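Local coordinates for protein L-lysine 6-oxidase (Marinomonas mediterranea, PDB 3WEU) that oxidises the epsilon-amino group of L-lysine with a cysteine tryptophylquinone cofactor, releasing ammonium and the hydrogen peroxide that makes it antibacterial, at residues A[261-275]-A[453-467]. Residues are numbered along the deposited sequence; the frame is centred on the assembly and turned at random. Where two conformers were deposited one is given.
With EDO (1,2-ethanediol), chain I; EDO (1,2-ethanediol), chain O.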
loop_
_atom_site.group_PDB
_atom_site.type_symbol
_atom_site.label_atom_id
_atom_site.label_comp_id
_atom_site.label_asym_id
_atom_site.label_seq_id
_atom_site.Cartn_x
_atom_site.Cartn_y
_atom_site.Cartn_z
ATOM N N LEU A 261 -4.188 -12.222 36.617
ATOM C CA LEU A 261 -3.032 -11.493 37.183
ATOM C C LEU A 261 -2.965 -11.522 38.691
ATOM O O LEU A 261 -1.866 -11.493 39.289
ATOM C CB LEU A 261 -3.011 -10.078 36.667
ATOM C CG LEU A 261 -1.719 -9.343 36.324
ATOM C CD1 LEU A 261 -1.328 -8.393 37.390
ATOM C CD2 LEU A 261 -0.514 -10.162 35.804
ATOM N N SER A 262 -4.110 -11.674 39.363
ATOM C CA SER A 262 -4.051 -12.000 40.810
ATOM C C SER A 262 -3.366 -13.338 41.107
ATOM O O SER A 262 -2.499 -13.394 41.993
ATOM C CB SER A 262 -5.408 -11.945 41.492
ATOM O OG SER A 262 -5.326 -12.252 42.882
ATOM N N ASP A 263 -3.670 -14.363 40.329
ATOM C CA ASP A 263 -2.936 -15.626 40.456
ATOM C C ASP A 263 -1.422 -15.348 40.227
ATOM O O ASP A 263 -0.599 -15.896 40.954
ATOM C CB ASP A 263 -3.406 -16.691 39.494
ATOM C CG ASP A 263 -4.826 -17.033 39.694
ATOM O OD1 ASP A 263 -5.202 -17.260 40.835
ATOM O OD2 ASP A 263 -5.603 -16.978 38.725
ATOM N N THR A 264 -1.080 -14.491 39.269
ATOM C CA THR A 264 0.329 -14.184 39.012
ATOM C C THR A 264 0.976 -13.584 40.264
ATOM O O THR A 264 2.059 -14.041 40.739
ATOM C CB THR A 264 0.516 -13.263 37.821
ATOM O OG1 THR A 264 0.009 -13.894 36.639
ATOM C CG2 THR A 264 2.010 -12.913 37.638
ATOM N N CYS A 265 0.331 -12.557 40.818
ATOM C CA CYS A 265 0.884 -11.876 41.999
ATOM C C CYS A 265 0.993 -12.842 43.178
ATOM O O CYS A 265 1.993 -12.792 43.900
ATOM C CB CYS A 265 0.084 -10.608 42.377
ATOM S SG CYS A 265 0.301 -9.315 41.156
ATOM N N PHE A 266 -0.026 -13.692 43.390
ATOM C CA PHE A 266 -0.038 -14.667 44.440
ATOM C C PHE A 266 1.136 -15.652 44.289
ATOM O O PHE A 266 1.877 -15.898 45.212
ATOM C CB PHE A 266 -1.397 -15.424 44.447
ATOM C CG PHE A 266 -1.551 -16.366 45.581
ATOM C CD1 PHE A 266 -1.678 -15.864 46.870
ATOM C CD2 PHE A 266 -1.446 -17.742 45.411
ATOM C CE1 PHE A 266 -1.739 -16.734 47.952
ATOM C CE2 PHE A 266 -1.559 -18.601 46.473
ATOM C CZ PHE A 266 -1.727 -18.105 47.757
ATOM N N ASP A 267 1.307 -16.188 43.078
ATOM C CA ASP A 267 2.379 -17.163 42.817
ATOM C C ASP A 267 3.757 -16.539 43.075
ATOM O O ASP A 267 4.600 -17.155 43.729
ATOM C CB ASP A 267 2.256 -17.597 41.354
ATOM C CG ASP A 267 3.390 -18.460 40.868
ATOM O OD1 ASP A 267 3.664 -19.498 41.516
ATOM O OD2 ASP A 267 3.937 -18.089 39.791
ATOM N N VAL A 268 3.980 -15.347 42.544
ATOM C CA VAL A 268 5.184 -14.599 42.816
ATOM C C VAL A 268 5.390 -14.428 44.311
ATOM O O VAL A 268 6.534 -14.629 44.840
ATOM C CB VAL A 268 5.187 -13.245 42.080
ATOM C CG1 VAL A 268 6.337 -12.352 42.544
ATOM C CG2 VAL A 268 5.291 -13.412 40.609
ATOM N N GLY A 269 4.313 -14.122 44.999
ATOM C CA GLY A 269 4.331 -13.922 46.442
ATOM C C GLY A 269 4.747 -15.144 47.241
ATOM O O GLY A 269 5.558 -15.071 48.217
ATOM N N VAL A 270 4.158 -16.265 46.857
ATOM C CA VAL A 270 4.393 -17.527 47.546
ATOM C C VAL A 270 5.848 -17.928 47.345
ATOM O O VAL A 270 6.531 -18.332 48.293
ATOM C CB VAL A 270 3.401 -18.626 47.021
ATOM C CG1 VAL A 270 3.824 -20.005 47.472
ATOM C CG2 VAL A 270 2.002 -18.342 47.555
ATOM N N ARG A 271 6.323 -17.841 46.101
ATOM C CA ARG A 271 7.656 -18.330 45.752
ATOM C C ARG A 271 8.768 -17.304 46.043
ATOM O O ARG A 271 9.953 -17.665 46.081
ATOM C CB ARG A 271 7.722 -18.731 44.297
ATOM C CG ARG A 271 6.932 -20.002 43.947
ATOM C CD ARG A 271 7.064 -20.453 42.461
ATOM N NE ARG A 271 6.527 -19.423 41.575
ATOM C CZ ARG A 271 7.237 -18.461 40.994
ATOM N NH1 ARG A 271 6.625 -17.509 40.305
ATOM N NH2 ARG A 271 8.583 -18.422 41.082
ATOM N N ASN A 272 8.429 -16.058 46.249
ATOM C CA ASN A 272 9.474 -15.065 46.478
ATOM C C ASN A 272 9.398 -14.241 47.734
ATOM O O ASN A 272 10.390 -13.659 48.123
ATOM C CB ASN A 272 9.571 -14.107 45.312
ATOM C CG ASN A 272 9.974 -14.803 44.046
ATOM O OD1 ASN A 272 11.129 -15.156 43.865
ATOM N ND2 ASN A 272 9.020 -15.038 43.176
ATOM N N PHE A 273 8.240 -14.113 48.341
ATOM C CA PHE A 273 8.069 -13.187 49.452
ATOM C C PHE A 273 7.487 -13.871 50.641
ATOM O O PHE A 273 6.971 -13.203 51.494
ATOM C CB PHE A 273 7.180 -12.017 49.003
ATOM C CG PHE A 273 7.798 -11.189 47.953
ATOM C CD1 PHE A 273 8.770 -10.229 48.325
ATOM C CD2 PHE A 273 7.448 -11.296 46.606
ATOM C CE1 PHE A 273 9.373 -9.460 47.359
ATOM C CE2 PHE A 273 8.081 -10.515 45.639
ATOM C CZ PHE A 273 9.018 -9.609 46.016
ATOM N N ASP A 274 7.586 -15.200 50.708
ATOM C CA ASP A 274 7.159 -15.952 51.880
ATOM C C ASP A 274 5.693 -15.669 52.232
ATOM O O ASP A 274 5.315 -15.707 53.405
ATOM C CB ASP A 274 8.066 -15.548 53.063
ATOM C CG ASP A 274 8.139 -16.612 54.119
ATOM O OD1 ASP A 274 8.405 -17.780 53.728
ATOM O OD2 ASP A 274 7.977 -16.284 55.331
ATOM N N LEU A 275 4.859 -15.396 51.231
ATOM C CA LEU A 275 3.495 -15.034 51.504
ATOM C C LEU A 275 2.719 -16.098 52.289
ATOM O O LEU A 275 1.854 -15.787 53.078
ATOM C CB LEU A 275 2.778 -14.644 50.168
ATOM C CG LEU A 275 1.302 -14.224 50.264
ATOM C CD1 LEU A 275 1.173 -12.939 51.079
ATOM C CD2 LEU A 275 0.796 -14.047 48.850
ATOM N N MET A 453 -1.165 -6.293 30.746
ATOM C CA MET A 453 0.182 -6.289 31.236
ATOM C C MET A 453 0.878 -7.520 30.712
ATOM O O MET A 453 0.216 -8.465 30.260
ATOM C CB MET A 453 0.191 -6.250 32.734
ATOM C CG MET A 453 -0.155 -4.857 33.309
ATOM S SD MET A 453 -0.498 -4.978 35.074
ATOM C CE MET A 453 -2.252 -5.232 35.056
ATOM N N THR A 454 2.214 -7.525 30.770
ATOM C CA THR A 454 2.938 -8.687 30.257
ATOM C C THR A 454 3.891 -9.217 31.339
ATOM O O THR A 454 3.729 -8.923 32.525
ATOM C CB THR A 454 3.589 -8.419 28.921
ATOM O OG1 THR A 454 4.054 -9.626 28.300
ATOM C CG2 THR A 454 4.733 -7.407 29.063
ATOM N N TRP A 455 4.908 -9.960 30.908
ATOM C CA TRP A 455 5.624 -10.867 31.787
ATOM C C TRP A 455 6.575 -10.205 32.741
ATOM O O TRP A 455 7.131 -10.881 33.624
ATOM C CB TRP A 455 6.308 -12.009 30.987
ATOM C CG TRP A 455 6.860 -11.604 29.688
ATOM C CD1 TRP A 455 6.505 -12.082 28.477
ATOM C CD2 TRP A 455 7.952 -10.703 29.462
ATOM N NE1 TRP A 455 7.261 -11.506 27.499
ATOM C CE2 TRP A 455 8.202 -10.699 28.072
ATOM C CE3 TRP A 455 8.799 -9.963 30.304
ATOM C CZ2 TRP A 455 9.184 -9.866 27.463
ATOM C CZ3 TRP A 455 9.832 -9.167 29.697
ATOM C CH2 TRP A 455 9.972 -9.109 28.276
ATOM N N SER A 456 6.676 -8.875 32.677
ATOM C CA SER A 456 7.371 -8.202 33.782
ATOM C C SER A 456 6.673 -8.406 35.087
ATOM O O SER A 456 7.281 -8.361 36.143
ATOM C CB SER A 456 7.556 -6.704 33.449
ATOM O OG SER A 456 6.330 -6.028 33.236
ATOM N N LEU A 457 5.354 -8.615 35.064
ATOM C CA LEU A 457 4.661 -8.833 36.311
ATOM C C LEU A 457 4.966 -10.126 37.002
ATOM O O LEU A 457 4.584 -10.337 38.180
ATOM C CB LEU A 457 3.156 -8.748 36.091
ATOM C CG LEU A 457 2.474 -7.384 36.026
ATOM C CD1 LEU A 457 2.389 -6.840 37.405
ATOM C CD2 LEU A 457 3.131 -6.403 35.090
ATOM N N GLN A 458 5.598 -11.047 36.283
ATOM C CA GLN A 458 6.053 -12.270 36.865
ATOM C C GLN A 458 7.411 -12.115 37.582
ATOM O O GLN A 458 7.847 -13.018 38.307
ATOM C CB GLN A 458 6.218 -13.349 35.788
ATOM C CG GLN A 458 4.881 -13.868 35.258
ATOM C CD GLN A 458 5.086 -14.811 34.101
ATOM O OE1 GLN A 458 5.958 -15.693 34.143
ATOM N NE2 GLN A 458 4.327 -14.586 33.014
ATOM N N ASN A 459 8.021 -10.997 37.383
ATOM C CA ASN A 459 9.368 -10.782 37.921
ATOM C C ASN A 459 9.377 -10.198 39.323
ATOM O O ASN A 459 8.927 -9.109 39.495
ATOM C CB ASN A 459 10.158 -9.899 37.005
ATOM C CG ASN A 459 11.643 -10.025 37.291
ATOM O OD1 ASN A 459 12.005 -10.269 38.433
ATOM N ND2 ASN A 459 12.467 -9.978 36.262
ATOM N N PRO A 460 9.812 -10.971 40.331
ATOM C CA PRO A 460 9.677 -10.482 41.651
ATOM C C PRO A 460 10.428 -9.184 41.918
ATOM O O PRO A 460 10.043 -8.478 42.885
ATOM C CB PRO A 460 10.293 -11.579 42.524
ATOM C CG PRO A 460 11.173 -12.361 41.619
ATOM C CD PRO A 460 10.446 -12.290 40.307
ATOM N N VAL A 461 11.425 -8.877 41.098
ATOM C CA VAL A 461 12.200 -7.645 41.379
ATOM C C VAL A 461 11.422 -6.333 41.205
ATOM O O VAL A 461 11.877 -5.281 41.652
ATOM C CB VAL A 461 13.505 -7.576 40.597
ATOM C CG1 VAL A 461 14.327 -8.872 40.730
ATOM C CG2 VAL A 461 13.252 -7.189 39.169
ATOM N N ILE A 462 10.243 -6.357 40.561
ATOM C CA ILE A 462 9.430 -5.155 40.497
ATOM C C ILE A 462 8.558 -4.912 41.683
ATOM O O ILE A 462 7.895 -3.885 41.745
ATOM C CB ILE A 462 8.567 -5.106 39.217
ATOM C CG1 ILE A 462 7.398 -6.079 39.270
ATOM C CG2 ILE A 462 9.411 -5.358 37.999
ATOM C CD1 ILE A 462 6.320 -5.769 38.274
ATOM N N TYR A 463 8.524 -5.835 42.625
ATOM C CA TYR A 463 7.696 -5.761 43.802
ATOM C C TYR A 463 8.470 -5.482 45.037
ATOM O O TYR A 463 9.540 -6.020 45.221
ATOM C CB TYR A 463 7.004 -7.086 44.096
ATOM C CG TYR A 463 6.036 -7.602 42.992
ATOM C CD1 TYR A 463 6.484 -8.402 41.984
ATOM C CD2 TYR A 463 4.688 -7.280 43.002
ATOM C CE1 TYR A 463 5.652 -8.824 40.950
ATOM C CE2 TYR A 463 3.831 -7.708 42.012
ATOM C CZ TYR A 463 4.309 -8.483 40.981
ATOM O OH TYR A 463 3.410 -8.904 40.044
ATOM N N LYS A 464 7.890 -4.730 45.949
ATOM C CA LYS A 464 8.484 -4.627 47.281
ATOM C C LYS A 464 7.939 -5.659 48.229
ATOM O O LYS A 464 8.570 -5.945 49.236
ATOM C CB LYS A 464 8.336 -3.189 47.834
ATOM C CG LYS A 464 6.976 -2.557 47.626
ATOM C CD LYS A 464 7.026 -1.106 48.108
ATOM C CE LYS A 464 5.684 -0.431 48.008
ATOM N NZ LYS A 464 4.746 -0.995 49.038
ATOM N N ASP A 465 6.751 -6.203 47.970
ATOM C CA ASP A 465 6.258 -7.367 48.689
ATOM C C ASP A 465 5.107 -7.927 47.831
ATOM O O ASP A 465 4.753 -7.338 46.791
ATOM C CB ASP A 465 5.730 -6.930 50.077
ATOM C CG ASP A 465 5.622 -8.062 51.064
ATOM O OD1 ASP A 465 5.656 -9.291 50.738
ATOM O OD2 ASP A 465 5.437 -7.712 52.251
ATOM N N ALA A 466 4.544 -9.053 48.220
ATOM C CA ALA A 466 3.477 -9.685 47.464
ATOM C C ALA A 466 2.369 -8.650 47.173
ATOM O O ALA A 466 1.982 -7.923 48.086
ATOM C CB ALA A 466 2.907 -10.824 48.270
ATOM N N TYR A 467 1.962 -8.564 45.900
ATOM C CA TYR A 467 0.921 -7.666 45.396
ATOM C C TYR A 467 1.297 -6.188 45.370
ATOM O O TYR A 467 0.455 -5.368 45.066
ATOM C CB TYR A 467 -0.403 -7.847 46.153
ATOM C CG TYR A 467 -1.206 -9.087 45.749
ATOM C CD1 TYR A 467 -0.884 -10.327 46.280
ATOM C CD2 TYR A 467 -2.271 -9.011 44.831
ATOM C CE1 TYR A 467 -1.582 -11.481 45.942
ATOM C CE2 TYR A 467 -2.962 -10.148 44.486
ATOM C CZ TYR A 467 -2.650 -11.367 45.064
ATOM O OH TYR A 467 -3.335 -12.536 44.755
HETATM C C1 EDO I . 15.361 -11.947 38.483
HETATM O O1 EDO I . 13.978 -12.112 38.824
HETATM C C2 EDO I . 15.628 -11.590 37.043
HETATM O O2 EDO I . 15.216 -10.224 36.795
HETATM C C1 EDO O . 11.263 -21.001 41.337
HETATM O O1 EDO O . 10.651 -20.209 42.361
HETATM C C2 EDO O . 11.714 -22.196 42.131
HETATM O O2 EDO O . 10.682 -22.492 43.100
HETATM O O HOH W 1 3.317 -10.442 44.130
HETATM O O HOH W 2 7.996 -15.552 38.514
#
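Cys265 CB sits over the centre of one face of the Tyr467 ring, 3.6 Å from its centroid, while Ser262 OG lies in plane at the ring's edge and shares a 2.7 Å hydrogen bond with Tyr467 OH. The Phe273 ring carries Asp465 CA on one face, offset toward the rim, and has Val268 CG1 and Pro460 O at its edge; its CZ also meets Tyr463 CB at 3.8 Å. Around the Tyr463 ring, Leu457 O and Pro460 O lie in plane at the edge, and a water lies above one face, offset toward the rim; the same water accepts from Tyr467 N and donates to Cys265 O. Cys265 SG, turned anti to its carbonyl carbon (chi1 -69°), reaches between the two tyrosines and stands 3.3 Å from Tyr463 OH. With no side chain on Gly269, Ala466 CB packs against its CA at 3.9 Å and the two backbones run close there. Val268 divides its branches, CG1 against Pro460 and Tyr463, CG2 against Gln458 O at 3.5 Å. Tyr463 OH, donating to a lone pair of Leu457 O, is thus tied into its own loop, while the bridging water serves Cys265 O and Tyr467 N within a mainly apolar interface.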